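Local coordinates for protein acetylglutamate kinase (Streptococcus mutans, PDB 3L86) that probably catalyses the ATP-dependent phosphorylation of N-acetyl-L-glutamate, the second of four steps from L-glutamate to N(2)-acetyl-L-ornithine in arginine biosynthesis, at residues 36-42 with 204-210; 104-108 with 187-191; 112-117 with 132-137; 176-180 with 191-196. All blocks are in the same frame, centred on the assembly; numbering follows the deposited sequence.

Contact 1 of 4, residues 36-42 with 204-210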
loop_
_atom_site.group_PDB
_atom_site.type_symbol
_atom_site.label_atom_id
_atom_site.label_comp_id
_atom_site.label_asym_id
_atom_site.label_seq_id
_atom_site.Cartn_x
_atom_site.Cartn_y
_atom_site.Cartn_z
ATOM N N LYS A 36 6.467 -19.261 4.754
ATOM C CA LYS A 36 6.430 -18.562 6.025
ATOM C C LYS A 36 4.968 -18.327 6.584
ATOM O O LYS A 36 4.892 -17.924 7.718
ATOM C CB LYS A 36 7.223 -17.207 6.011
ATOM C CG LYS A 36 8.708 -17.217 6.444
ATOM C CD LYS A 36 9.437 -15.814 6.371
ATOM C CE LYS A 36 9.509 -15.174 7.722
ATOM N NZ LYS A 36 10.400 -14.031 7.835
ATOM N N ASP A 37 3.863 -18.543 5.819
ATOM C CA ASP A 37 2.543 -18.256 6.338
ATOM C C ASP A 37 2.454 -16.780 6.756
ATOM O O ASP A 37 2.097 -16.488 7.846
ATOM C CB ASP A 37 2.195 -19.210 7.505
ATOM C CG ASP A 37 0.730 -19.560 7.594
ATOM O OD1 ASP A 37 0.013 -19.511 6.654
ATOM O OD2 ASP A 37 0.275 -19.866 8.642
ATOM N N ILE A 38 2.809 -15.887 5.834
ATOM C CA ILE A 38 2.798 -14.428 5.942
ATOM C C ILE A 38 2.226 -13.883 4.620
ATOM O O ILE A 38 2.776 -14.204 3.531
ATOM C CB ILE A 38 4.224 -13.825 6.100
ATOM C CG1 ILE A 38 4.794 -14.183 7.473
ATOM C CG2 ILE A 38 4.176 -12.311 6.013
ATOM C CD1 ILE A 38 6.130 -13.464 7.832
ATOM N N ILE A 39 1.157 -13.075 4.722
ATOM C CA ILE A 39 0.633 -12.285 3.588
ATOM C C ILE A 39 0.510 -10.770 3.925
ATOM O O ILE A 39 -0.024 -10.379 4.985
ATOM C CB ILE A 39 -0.757 -12.805 3.179
ATOM C CG1 ILE A 39 -0.678 -14.296 2.781
ATOM C CG2 ILE A 39 -1.409 -11.929 2.074
ATOM C CD1 ILE A 39 -2.118 -14.905 2.630
ATOM N N VAL A 40 1.068 -9.934 3.043
ATOM C CA VAL A 40 0.877 -8.477 3.118
ATOM C C VAL A 40 -0.300 -8.066 2.196
ATOM O O VAL A 40 -0.331 -8.448 1.020
ATOM C CB VAL A 40 2.191 -7.716 2.763
ATOM C CG1 VAL A 40 1.984 -6.152 2.706
ATOM C CG2 VAL A 40 3.322 -8.115 3.817
ATOM N N ILE A 41 -1.283 -7.361 2.764
ATOM C CA ILE A 41 -2.432 -6.795 2.009
ATOM C C ILE A 41 -2.352 -5.265 1.964
ATOM O O ILE A 41 -2.471 -4.602 2.999
ATOM C CB ILE A 41 -3.749 -7.209 2.642
ATOM C CG1 ILE A 41 -3.814 -8.756 2.659
ATOM C CG2 ILE A 41 -5.002 -6.613 1.885
ATOM C CD1 ILE A 41 -4.396 -9.354 3.911
ATOM N N LYS A 42 -2.195 -4.707 0.761
ATOM C CA LYS A 42 -2.222 -3.252 0.575
ATOM C C LYS A 42 -3.618 -2.844 0.055
ATOM O O LYS A 42 -4.153 -3.428 -0.896
ATOM C CB LYS A 42 -1.119 -2.888 -0.427
ATOM C CG LYS A 42 -0.752 -1.394 -0.590
ATOM C CD LYS A 42 -1.891 -0.504 -1.080
ATOM C CE LYS A 42 -2.225 -0.598 -2.562
ATOM N NZ LYS A 42 -2.635 0.858 -2.941
ATOM N N LEU A 204 9.756 -8.601 5.332
ATOM C CA LEU A 204 9.252 -9.825 5.988
ATOM C C LEU A 204 9.454 -11.151 5.226
ATOM O O LEU A 204 9.102 -12.214 5.730
ATOM C CB LEU A 204 7.766 -9.666 6.305
ATOM C CG LEU A 204 7.456 -8.453 7.215
ATOM C CD1 LEU A 204 5.976 -8.292 7.449
ATOM C CD2 LEU A 204 8.217 -8.630 8.553
ATOM N N ALA A 205 10.027 -11.090 4.028
ATOM C CA ALA A 205 10.052 -12.257 3.135
ATOM C C ALA A 205 8.648 -12.896 3.092
ATOM O O ALA A 205 8.494 -14.102 3.389
ATOM C CB ALA A 205 11.094 -13.287 3.592
ATOM N N ALA A 206 7.641 -12.101 2.707
ATOM C CA ALA A 206 6.238 -12.599 2.595
ATOM C C ALA A 206 6.021 -13.683 1.520
ATOM O O ALA A 206 6.740 -13.734 0.549
ATOM C CB ALA A 206 5.248 -11.411 2.359
ATOM N N ASP A 207 5.036 -14.577 1.733
ATOM C CA ASP A 207 4.639 -15.533 0.708
ATOM C C ASP A 207 4.018 -14.827 -0.467
ATOM O O ASP A 207 4.223 -15.250 -1.605
ATOM C CB ASP A 207 3.589 -16.541 1.247
ATOM C CG ASP A 207 4.128 -17.397 2.378
ATOM O OD1 ASP A 207 3.377 -17.782 3.290
ATOM O OD2 ASP A 207 5.336 -17.679 2.389
ATOM N N LYS A 208 3.235 -13.772 -0.201
ATOM C CA LYS A 208 2.428 -13.130 -1.229
ATOM C C LYS A 208 2.075 -11.677 -0.834
ATOM O O LYS A 208 1.880 -11.370 0.358
ATOM C CB LYS A 208 1.107 -13.919 -1.385
ATOM C CG LYS A 208 0.144 -13.337 -2.448
ATOM C CD LYS A 208 -1.090 -14.223 -2.623
ATOM C CE LYS A 208 -1.853 -13.858 -3.886
ATOM N NZ LYS A 208 -3.034 -14.767 -4.038
ATOM N N LEU A 209 2.010 -10.795 -1.829
ATOM C CA LEU A 209 1.494 -9.404 -1.684
ATOM C C LEU A 209 0.212 -9.199 -2.567
ATOM O O LEU A 209 0.186 -9.558 -3.777
ATOM C CB LEU A 209 2.594 -8.410 -2.118
ATOM C CG LEU A 209 2.211 -6.924 -2.371
ATOM C CD1 LEU A 209 1.734 -6.257 -1.032
ATOM C CD2 LEU A 209 3.423 -6.115 -2.942
ATOM N N ILE A 210 -0.846 -8.647 -1.974
ATOM C CA ILE A 210 -2.088 -8.336 -2.693
ATOM C C ILE A 210 -2.149 -6.814 -2.797
ATOM O O ILE A 210 -2.107 -6.106 -1.776
ATOM C CB ILE A 210 -3.335 -8.955 -1.939
ATOM C CG1 ILE A 210 -3.160 -10.484 -1.839
ATOM C CG2 ILE A 210 -4.634 -8.607 -2.647
ATOM C CD1 ILE A 210 -4.212 -11.264 -0.941
#

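Contact 2 of 4, residues 104-108 with 187-191. With NLG (N-acetyl-L-glutamate), chain C.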
loop_
_atom_site.group_PDB
_atom_site.type_symbol
_atom_site.label_atom_id
_atom_site.label_comp_id
_atom_site.label_asym_id
_atom_site.label_seq_id
_atom_site.Cartn_x
_atom_site.Cartn_y
_atom_site.Cartn_z
ATOM N N MET A 104 1.580 18.482 3.962
ATOM C CA MET A 104 1.725 17.298 4.808
ATOM C C MET A 104 0.687 17.291 5.930
ATOM O O MET A 104 0.229 16.245 6.388
ATOM C CB MET A 104 3.155 17.218 5.408
ATOM C CG MET A 104 4.274 16.690 4.419
ATOM S SD MET A 104 3.933 14.953 3.865
ATOM C CE MET A 104 3.685 13.926 5.376
ATOM N N VAL A 105 0.308 18.467 6.409
ATOM C CA VAL A 105 -0.796 18.536 7.409
ATOM C C VAL A 105 -2.071 17.878 6.828
ATOM O O VAL A 105 -2.776 17.119 7.504
ATOM C CB VAL A 105 -1.158 20.024 7.778
ATOM C CG1 VAL A 105 -2.471 20.070 8.610
ATOM C CG2 VAL A 105 -0.022 20.683 8.583
ATOM N N LEU A 106 -2.389 18.212 5.578
ATOM C CA LEU A 106 -3.551 17.645 4.874
ATOM C C LEU A 106 -3.400 16.134 4.621
ATOM O O LEU A 106 -4.348 15.353 4.844
ATOM C CB LEU A 106 -3.760 18.404 3.529
ATOM C CG LEU A 106 -3.964 19.927 3.736
ATOM C CD1 LEU A 106 -3.958 20.738 2.400
ATOM C CD2 LEU A 106 -5.289 20.054 4.393
ATOM N N VAL A 107 -2.206 15.733 4.138
ATOM C CA VAL A 107 -1.921 14.318 3.794
ATOM C C VAL A 107 -2.094 13.406 5.038
ATOM O O VAL A 107 -2.771 12.365 4.974
ATOM C CB VAL A 107 -0.516 14.141 3.102
ATOM C CG1 VAL A 107 -0.097 12.647 2.933
ATOM C CG2 VAL A 107 -0.430 14.850 1.701
ATOM N N SER A 108 -1.472 13.777 6.159
ATOM C CA SER A 108 -1.526 12.919 7.349
ATOM C C SER A 108 -2.914 12.891 7.959
ATOM O O SER A 108 -3.371 11.808 8.405
ATOM C CB SER A 108 -0.457 13.313 8.401
ATOM O OG SER A 108 -0.704 14.610 8.858
ATOM N N ASP A 187 11.566 14.361 10.304
ATOM C CA ASP A 187 10.455 14.932 9.570
ATOM C C ASP A 187 9.568 13.848 8.915
ATOM O O ASP A 187 10.082 12.920 8.295
ATOM C CB ASP A 187 11.028 15.895 8.517
ATOM C CG ASP A 187 11.779 17.087 9.183
ATOM O OD1 ASP A 187 12.868 17.432 8.739
ATOM O OD2 ASP A 187 11.275 17.641 10.195
ATOM N N MET A 188 8.246 14.015 9.034
ATOM C CA MET A 188 7.264 13.167 8.368
ATOM C C MET A 188 7.248 13.366 6.845
ATOM O O MET A 188 7.168 14.495 6.404
ATOM C CB MET A 188 5.862 13.442 8.923
ATOM C CG MET A 188 4.908 12.237 8.657
ATOM S SD MET A 188 3.142 12.507 9.001
ATOM C CE MET A 188 3.130 12.395 10.756
ATOM N N LEU A 189 7.258 12.270 6.058
ATOM C CA LEU A 189 7.226 12.320 4.577
ATOM C C LEU A 189 6.047 11.526 3.972
ATOM O O LEU A 189 5.631 10.532 4.565
ATOM C CB LEU A 189 8.549 11.781 3.949
ATOM C CG LEU A 189 9.900 12.331 4.442
ATOM C CD1 LEU A 189 11.100 11.733 3.629
ATOM C CD2 LEU A 189 9.938 13.827 4.385
ATOM N N ASN A 190 5.559 11.940 2.796
ATOM C CA ASN A 190 4.439 11.294 2.072
ATOM C C ASN A 190 5.037 10.165 1.205
ATOM O O ASN A 190 5.914 10.450 0.366
ATOM C CB ASN A 190 3.669 12.362 1.227
ATOM C CG ASN A 190 2.595 11.762 0.307
ATOM O OD1 ASN A 190 2.229 10.596 0.448
ATOM N ND2 ASN A 190 2.063 12.582 -0.631
ATOM N N ILE A 191 4.625 8.905 1.432
ATOM C CA ILE A 191 5.178 7.755 0.652
ATOM C C ILE A 191 4.085 7.154 -0.237
ATOM O O ILE A 191 3.018 6.882 0.270
ATOM C CB ILE A 191 5.639 6.582 1.537
ATOM C CG1 ILE A 191 6.395 7.060 2.776
ATOM C CG2 ILE A 191 6.466 5.496 0.649
ATOM C CD1 ILE A 191 7.775 7.606 2.569
HETATM C CA NLG C . 0.800 9.174 -2.262
HETATM C C NLG C . 1.944 9.726 -2.898
HETATM O OXT NLG C . 1.974 10.185 -4.045
HETATM O O NLG C . 3.086 9.802 -2.629
HETATM C CB NLG C . 0.259 8.556 -0.960
HETATM C CG NLG C . -1.185 7.906 -0.890
HETATM C CD NLG C . -1.659 6.688 -1.791
HETATM O OE1 NLG C . -0.809 6.064 -2.358
HETATM O OE2 NLG C . -2.844 6.364 -1.975
HETATM C C7 NLG C . -1.064 10.504 -2.777
HETATM C C8 NLG C . -2.142 10.461 -3.321
HETATM O O7 NLG C . -0.559 11.441 -2.208
HETATM N N2 NLG C . -0.294 9.484 -2.767
#

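Contact 3 of 4, residues 112-117 with 132-137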
loop_
_atom_site.group_PDB
_atom_site.type_symbol
_atom_site.label_atom_id
_atom_site.label_comp_id
_atom_site.label_asym_id
_atom_site.label_seq_id
_atom_site.Cartn_x
_atom_site.Cartn_y
_atom_site.Cartn_z
ATOM N N LEU A 112 -4.626 9.164 8.284
ATOM C CA LEU A 112 -4.879 8.661 9.638
ATOM C C LEU A 112 -6.346 8.767 10.076
ATOM O O LEU A 112 -6.904 7.807 10.627
ATOM C CB LEU A 112 -3.961 9.324 10.695
ATOM C CG LEU A 112 -2.444 9.098 10.444
ATOM C CD1 LEU A 112 -1.621 10.013 11.360
ATOM C CD2 LEU A 112 -2.009 7.615 10.575
ATOM N N ASP A 113 -6.972 9.926 9.860
ATOM C CA ASP A 113 -8.273 10.185 10.504
ATOM C C ASP A 113 -9.429 9.846 9.587
ATOM O O ASP A 113 -10.501 9.417 10.068
ATOM C CB ASP A 113 -8.376 11.668 10.913
ATOM C CG ASP A 113 -7.251 12.094 11.820
ATOM O OD1 ASP A 113 -6.982 11.376 12.794
ATOM O OD2 ASP A 113 -6.637 13.144 11.563
ATOM N N LEU A 114 -9.222 10.048 8.280
ATOM C CA LEU A 114 -10.275 9.830 7.243
ATOM C C LEU A 114 -10.258 8.468 6.483
ATOM O O LEU A 114 -11.251 8.112 5.795
ATOM C CB LEU A 114 -10.207 10.947 6.207
ATOM C CG LEU A 114 -10.939 12.270 6.408
ATOM C CD1 LEU A 114 -11.128 12.586 7.819
ATOM C CD2 LEU A 114 -10.375 13.423 5.668
ATOM N N VAL A 115 -9.140 7.752 6.504
ATOM C CA VAL A 115 -9.092 6.384 5.932
ATOM C C VAL A 115 -8.763 5.306 6.994
ATOM O O VAL A 115 -9.498 4.282 7.153
ATOM C CB VAL A 115 -8.085 6.272 4.746
ATOM C CG1 VAL A 115 -8.113 4.876 4.137
ATOM C CG2 VAL A 115 -8.440 7.292 3.624
ATOM N N GLY A 116 -7.665 5.518 7.714
ATOM C CA GLY A 116 -7.141 4.477 8.618
ATOM C C GLY A 116 -8.083 4.119 9.763
ATOM O O GLY A 116 -8.212 2.944 10.123
ATOM N N LYS A 117 -8.695 5.126 10.383
ATOM C CA LYS A 117 -9.622 4.891 11.520
ATOM C C LYS A 117 -10.869 4.074 11.105
ATOM O O LYS A 117 -11.299 3.154 11.833
ATOM C CB LYS A 117 -10.027 6.225 12.200
ATOM C CG LYS A 117 -10.981 6.082 13.421
ATOM C CD LYS A 117 -10.250 5.554 14.625
ATOM C CE LYS A 117 -11.234 5.396 15.889
ATOM N NZ LYS A 117 -11.527 6.716 16.485
ATOM N N GLN A 132 -4.350 0.307 14.569
ATOM C CA GLN A 132 -3.694 1.376 13.763
ATOM C C GLN A 132 -2.406 1.854 14.446
ATOM O O GLN A 132 -2.463 2.222 15.646
ATOM C CB GLN A 132 -4.673 2.550 13.605
ATOM C CG GLN A 132 -4.135 3.786 12.922
ATOM C CD GLN A 132 -5.247 4.854 12.740
ATOM O OE1 GLN A 132 -6.010 5.158 13.667
ATOM N NE2 GLN A 132 -5.343 5.395 11.555
ATOM N N LEU A 133 -1.250 1.830 13.749
ATOM C CA LEU A 133 -0.068 2.561 14.253
ATOM C C LEU A 133 -0.173 4.082 14.091
ATOM O O LEU A 133 -0.584 4.552 13.029
ATOM C CB LEU A 133 1.244 2.059 13.608
ATOM C CG LEU A 133 1.774 0.729 14.210
ATOM C CD1 LEU A 133 0.764 -0.367 14.118
ATOM C CD2 LEU A 133 3.102 0.282 13.539
ATOM N N LYS A 134 0.165 4.861 15.147
ATOM C CA LYS A 134 0.213 6.336 15.001
ATOM C C LYS A 134 1.610 6.807 15.419
ATOM O O LYS A 134 2.496 6.976 14.557
ATOM C CB LYS A 134 -0.909 7.055 15.787
ATOM C CG LYS A 134 -2.336 6.886 15.205
ATOM C CD LYS A 134 -3.239 8.062 15.673
ATOM C CE LYS A 134 -4.597 7.625 16.145
ATOM N NZ LYS A 134 -5.775 7.772 15.164
ATOM N N SER A 135 1.865 6.890 16.729
ATOM C CA SER A 135 3.227 7.252 17.184
ATOM C C SER A 135 4.275 6.179 16.895
ATOM O O SER A 135 5.467 6.526 16.655
ATOM C CB SER A 135 3.270 7.685 18.673
ATOM O OG SER A 135 2.791 6.657 19.521
ATOM N N ASP A 136 3.856 4.895 16.908
ATOM C CA ASP A 136 4.736 3.790 16.445
ATOM C C ASP A 136 5.202 3.924 14.982
ATOM O O ASP A 136 6.169 3.292 14.600
ATOM C CB ASP A 136 4.086 2.387 16.643
ATOM C CG ASP A 136 4.154 1.907 18.108
ATOM O OD1 ASP A 136 4.989 2.463 18.894
ATOM O OD2 ASP A 136 3.326 1.025 18.481
ATOM N N ILE A 137 4.560 4.745 14.162
ATOM C CA ILE A 137 5.078 4.857 12.767
ATOM C C ILE A 137 6.564 5.227 12.648
ATOM O O ILE A 137 7.301 4.584 11.875
ATOM C CB ILE A 137 4.274 5.779 11.846
ATOM C CG1 ILE A 137 2.828 5.254 11.731
ATOM C CG2 ILE A 137 4.927 5.802 10.422
ATOM C CD1 ILE A 137 1.875 6.245 10.918
#

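Contact 4 of 4, residues 176-180 with 191-196. With NLG (N-acetyl-L-glutamate), chain C.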
loop_
_atom_site.group_PDB
_atom_site.type_symbol
_atom_site.label_atom_id
_atom_site.label_comp_id
_atom_site.label_asym_id
_atom_site.label_seq_id
_atom_site.Cartn_x
_atom_site.Cartn_y
_atom_site.Cartn_z
ATOM N N ILE A 176 -2.039 -2.195 11.282
ATOM C CA ILE A 176 -2.458 -1.330 10.148
ATOM C C ILE A 176 -1.548 -0.080 9.967
ATOM O O ILE A 176 -1.461 0.811 10.872
ATOM C CB ILE A 176 -3.938 -0.934 10.294
ATOM C CG1 ILE A 176 -4.833 -2.205 10.250
ATOM C CG2 ILE A 176 -4.390 0.020 9.150
ATOM C CD1 ILE A 176 -6.249 -1.997 10.917
ATOM N N LEU A 177 -0.881 -0.024 8.809
ATOM C CA LEU A 177 0.077 1.059 8.475
ATOM C C LEU A 177 -0.323 1.972 7.342
ATOM O O LEU A 177 -0.358 1.573 6.170
ATOM C CB LEU A 177 1.380 0.467 8.006
ATOM C CG LEU A 177 2.590 0.243 8.827
ATOM C CD1 LEU A 177 2.215 -0.664 10.007
ATOM C CD2 LEU A 177 3.691 -0.415 7.938
ATOM N N ALA A 178 -0.515 3.237 7.661
ATOM C CA ALA A 178 -0.696 4.286 6.628
ATOM C C ALA A 178 0.592 4.535 5.825
ATOM O O ALA A 178 1.686 4.271 6.343
ATOM C CB ALA A 178 -1.134 5.596 7.295
ATOM N N SER A 179 0.462 5.120 4.611
ATOM C CA SER A 179 1.642 5.325 3.772
ATOM C C SER A 179 2.411 6.613 4.130
ATOM O O SER A 179 2.261 7.652 3.416
ATOM C CB SER A 179 1.292 5.319 2.284
ATOM O OG SER A 179 0.268 6.269 1.969
ATOM N N LEU A 180 3.168 6.529 5.231
ATOM C CA LEU A 180 3.936 7.643 5.845
ATOM C C LEU A 180 5.249 7.073 6.386
ATOM O O LEU A 180 5.292 5.926 6.864
ATOM C CB LEU A 180 3.156 8.295 7.023
ATOM C CG LEU A 180 1.814 9.052 6.684
ATOM C CD1 LEU A 180 1.026 9.380 7.962
ATOM C CD2 LEU A 180 1.991 10.367 5.818
ATOM N N ILE A 191 4.625 8.905 1.432
ATOM C CA ILE A 191 5.178 7.755 0.652
ATOM C C ILE A 191 4.085 7.154 -0.237
ATOM O O ILE A 191 3.018 6.882 0.270
ATOM C CB ILE A 191 5.639 6.582 1.537
ATOM C CG1 ILE A 191 6.395 7.060 2.776
ATOM C CG2 ILE A 191 6.466 5.496 0.649
ATOM C CD1 ILE A 191 7.775 7.606 2.569
ATOM N N ASN A 192 4.284 7.034 -1.552
ATOM C CA ASN A 192 3.289 6.327 -2.418
ATOM C C ASN A 192 2.963 4.946 -1.754
ATOM O O ASN A 192 3.902 4.257 -1.337
ATOM C CB ASN A 192 3.885 6.081 -3.815
ATOM C CG ASN A 192 3.051 5.109 -4.641
ATOM O OD1 ASN A 192 3.387 3.926 -4.766
ATOM N ND2 ASN A 192 1.964 5.594 -5.203
ATOM N N ALA A 193 1.684 4.549 -1.641
ATOM C CA ALA A 193 1.362 3.329 -0.824
ATOM C C ALA A 193 1.923 2.054 -1.400
ATOM O O ALA A 193 2.236 1.139 -0.647
ATOM C CB ALA A 193 -0.177 3.155 -0.528
ATOM N N ASP A 194 2.009 1.967 -2.730
ATOM C CA ASP A 194 2.616 0.808 -3.422
ATOM C C ASP A 194 4.109 0.620 -3.089
ATOM O O ASP A 194 4.577 -0.507 -2.933
ATOM C CB ASP A 194 2.439 0.925 -4.965
ATOM C CG ASP A 194 0.931 1.117 -5.375
ATOM O OD1 ASP A 194 0.078 0.315 -4.952
ATOM O OD2 ASP A 194 0.599 2.105 -6.067
ATOM N N TYR A 195 4.843 1.719 -3.012
ATOM C CA TYR A 195 6.248 1.695 -2.620
ATOM C C TYR A 195 6.375 1.129 -1.188
ATOM O O TYR A 195 7.282 0.310 -0.879
ATOM C CB TYR A 195 6.800 3.152 -2.633
ATOM C CG TYR A 195 7.088 3.806 -4.025
ATOM C CD1 TYR A 195 6.523 3.322 -5.215
ATOM C CD2 TYR A 195 7.964 4.917 -4.117
ATOM C CE1 TYR A 195 6.823 3.960 -6.497
ATOM C CE2 TYR A 195 8.264 5.556 -5.351
ATOM C CZ TYR A 195 7.688 5.082 -6.524
ATOM O OH TYR A 195 8.026 5.722 -7.710
ATOM N N LEU A 196 5.543 1.630 -0.280
ATOM C CA LEU A 196 5.586 1.122 1.113
ATOM C C LEU A 196 5.269 -0.403 1.211
ATOM O O LEU A 196 5.930 -1.133 1.967
ATOM C CB LEU A 196 4.644 1.892 2.052
ATOM C CG LEU A 196 4.708 1.380 3.536
ATOM C CD1 LEU A 196 6.193 1.340 4.054
ATOM C CD2 LEU A 196 3.883 2.217 4.505
HETATM C CA NLG C . 0.800 9.174 -2.262
HETATM C C NLG C . 1.944 9.726 -2.898
HETATM O OXT NLG C . 1.974 10.185 -4.045
HETATM O O NLG C . 3.086 9.802 -2.629
HETATM C CB NLG C . 0.259 8.556 -0.960
HETATM C CG NLG C . -1.185 7.906 -0.890
HETATM C CD NLG C . -1.659 6.688 -1.791
HETATM O OE1 NLG C . -0.809 6.064 -2.358
HETATM O OE2 NLG C . -2.844 6.364 -1.975
HETATM C C7 NLG C . -1.064 10.504 -2.777
HETATM C C8 NLG C . -2.142 10.461 -3.321
HETATM O O7 NLG C . -0.559 11.441 -2.208
HETATM N N2 NLG C . -0.294 9.484 -2.767
#

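Contact 1 of 4, residues 36-42 with 204-210
Ile38 to Lys42 run parallel to Lys208 to Ile210, with axes 4.9 Å apart at 17°, and backbone bonds zigzag between them: Val40 N gives to Lys208 O, Ile210 N to Val40 O (3.0 Å) and Lys42 N to Ile210 O (2.9 Å). Before this regular pairing, Asp207 N meets Ile38 O at 2.9 Å. The Asp207 carboxylate serves as acceptor for the turn into the first strand. Its OD1 takes a bond from Ile38 N at 3.2 Å, arriving from above the carboxylate plane, and a weak, bent one from Asp37 N; OD2 takes another weak one from Lys36 N. The long chain of Lys36 kinks at chi3 (100°), which brings NZ to Leu204 O at 3.1 Å, beside the Schellman motif that ends the preceding helix. Val40 CG1 lies on Leu209 CD1 at 3.7 Å beneath helix 193-203, and small Ala206 fits its CB against Ile38 CG2 at 3.9 Å. On the opposite face, Ile39 and Ile41 border Ile210 near helix 53-64. Backbone N-H groups thus probably spread the charge of Asp207, while the pairing fixes the main chain of Lys42, the predicted transition-state stabiliser, whose side chain extends to the bound ADP.

Contact 2 of 4, residues 104-108 with 187-191
Met188 meets the helix first: with CG anti to its backbone N (chi1 -158°) the unbranched chain stretches toward residues 104-108, and SD settles on Ser108 CB at 3.7 Å. Its CG also touches Met104 CE, 3.9 Å away, so that two unbranched, flexible thioether chains pack together. At Leu189 the side chain turns away to Ala143 and Tyr145 of strand 141-145, leaving the backbone to face the helix; Met104 curls at chi2 and chi3 (-62° and -53°), and its CE rests 3.6 Å from Leu189 C. Asn190 points back to the helix. Met104 SD crosses obliquely past it, 3.7 Å from Asn190 CB, while Val107 stands at about a right angle to it and sets CG1 3.9 Å from Asn190 CG. These apolar neighbours back the amide, whose ND2 donates to Thr99 OG1 and, nearly straight, to O7 of the N-acetyl-L-glutamate at 3.3 Å. The amide oxygen OD1 lies 3.2 Å from CB of the ligand. Strand 188-190 thereby brings Asn190 to the N-acetyl-L-glutamate pocket and helix 101-125 backs it from the second shell, with Asn190 reading the acetyl carbonyl as expected of the substrate site of acetylglutamate kinases.

Contact 3 of 4, residues 112-117 with 132-137
Gln132 and Leu112 supply the one hydrogen bond across this contact. Gln132 is drawn out to full length, chi1 near 180° (174°) swinging CG clear of the amide nitrogen, and its NE2 donates a hydrogen bond to Leu112 O at 3.0 Å with an N-H...O angle of 158°. The bond lies in the carbonyl plane, on a lone pair, and close to the plane of the amide as well. Leu112 O also accepts from Lys117 N at 3.2 Å, five residues on, the mark of a pi-type turn, so two donors grip it. Gly116 presents bare backbone, which lets NE2 come within 3.5 Å of Gly116 C. The other end of the amide is held too: Lys134 NZ donates to Gln132 OE1 at 3.0 Å from well above the amide plane, which probably polarises the group. In charge terms, Asp113 OD1 stands 4.5 Å from Lys134 NZ, too far for a salt bridge, and the aspartate uses OD2 for His109 instead. Apolar contact falls to the branched end of Leu112: CD2 touches Ile137 CD1 at 4.1 Å, the two side chains lying alongside in opposing senses, and the leucine also rests on Ala178 of strand 174-182. The arrangement is a pi-bulge in a helix that packs against the end of strand 130-132 and the loop after it, within an alpha/beta/alpha sandwich of the amino acid kinase family.

Contact 4 of 4, residues 176-180 with 191-196
Ser179 packs on Ala193 at the start of a helix whose flat groups lie together: the ring of Tyr195 receives Asn192 CB over one face, 3.9 Å above its plane and offset toward the rim. The amide of Asn192 is flat as well, and OD1 accepts from Tyr195 N at 3.2 Å with an N-H...O angle of 148°; this is the N-cap of helix 193-203, a place suited to asparagine because its short side chain folds back onto the first turn. Across the contact, Ser179 sits at the centre of an inverse gamma turn closed by Leu180 N and Ala178 O at 2.9 Å. The turn leaves Ser179 O facing Ile191 N, a weak bond of 3.3 Å. Two small residues permit a close approach here, Ser179 CB lying 3.8 Å from Ala193 CB. Here a break in strand 174-182 meets the N-terminus of helix 193-203 and forms part of the substrate pocket of this amino acid kinase fold: Ala193 N donates to OE1 of the N-acetyl-L-glutamate at 3.0 Å, and the helix end would probably favour that negative carboxylate. Along the helix, the extended first torsion of Leu196 (chi1 -179°) carries CD2 to 3.5 Å from Ala178 O and also onto Leu177. Ile191, branched at CB, lays CG1 over the backbone of Leu180, 3.8 Å from its C. Asp194 turns the other way, to a salt bridge with Lys249.

The centre of contact 4 lies about 5 Å from the centre of the chain, and this contact is the hub of the set. Contact 1 reaches it through a long, weak ion pair, Lys42 NZ to Asp194 OD1 at 3.4 Å, beside the ADP. Contact 2 shares Ile191 with it and packs Met104 CE on Leu180 CD2 at 4.0 Å; both touch N-acetyl-L-glutamate. Contact 3 stands off the pocket, with the side chain of Leu112 about 11 Å from that ligand, yet Leu133 N lies 3.1 Å from Ile176 O, a probable hydrogen bond. Contacts 2 and 3 use the same helix, 101-125. The centres of contacts 1 and 2, on the nucleotide and acetyl sides, are 26 Å apart.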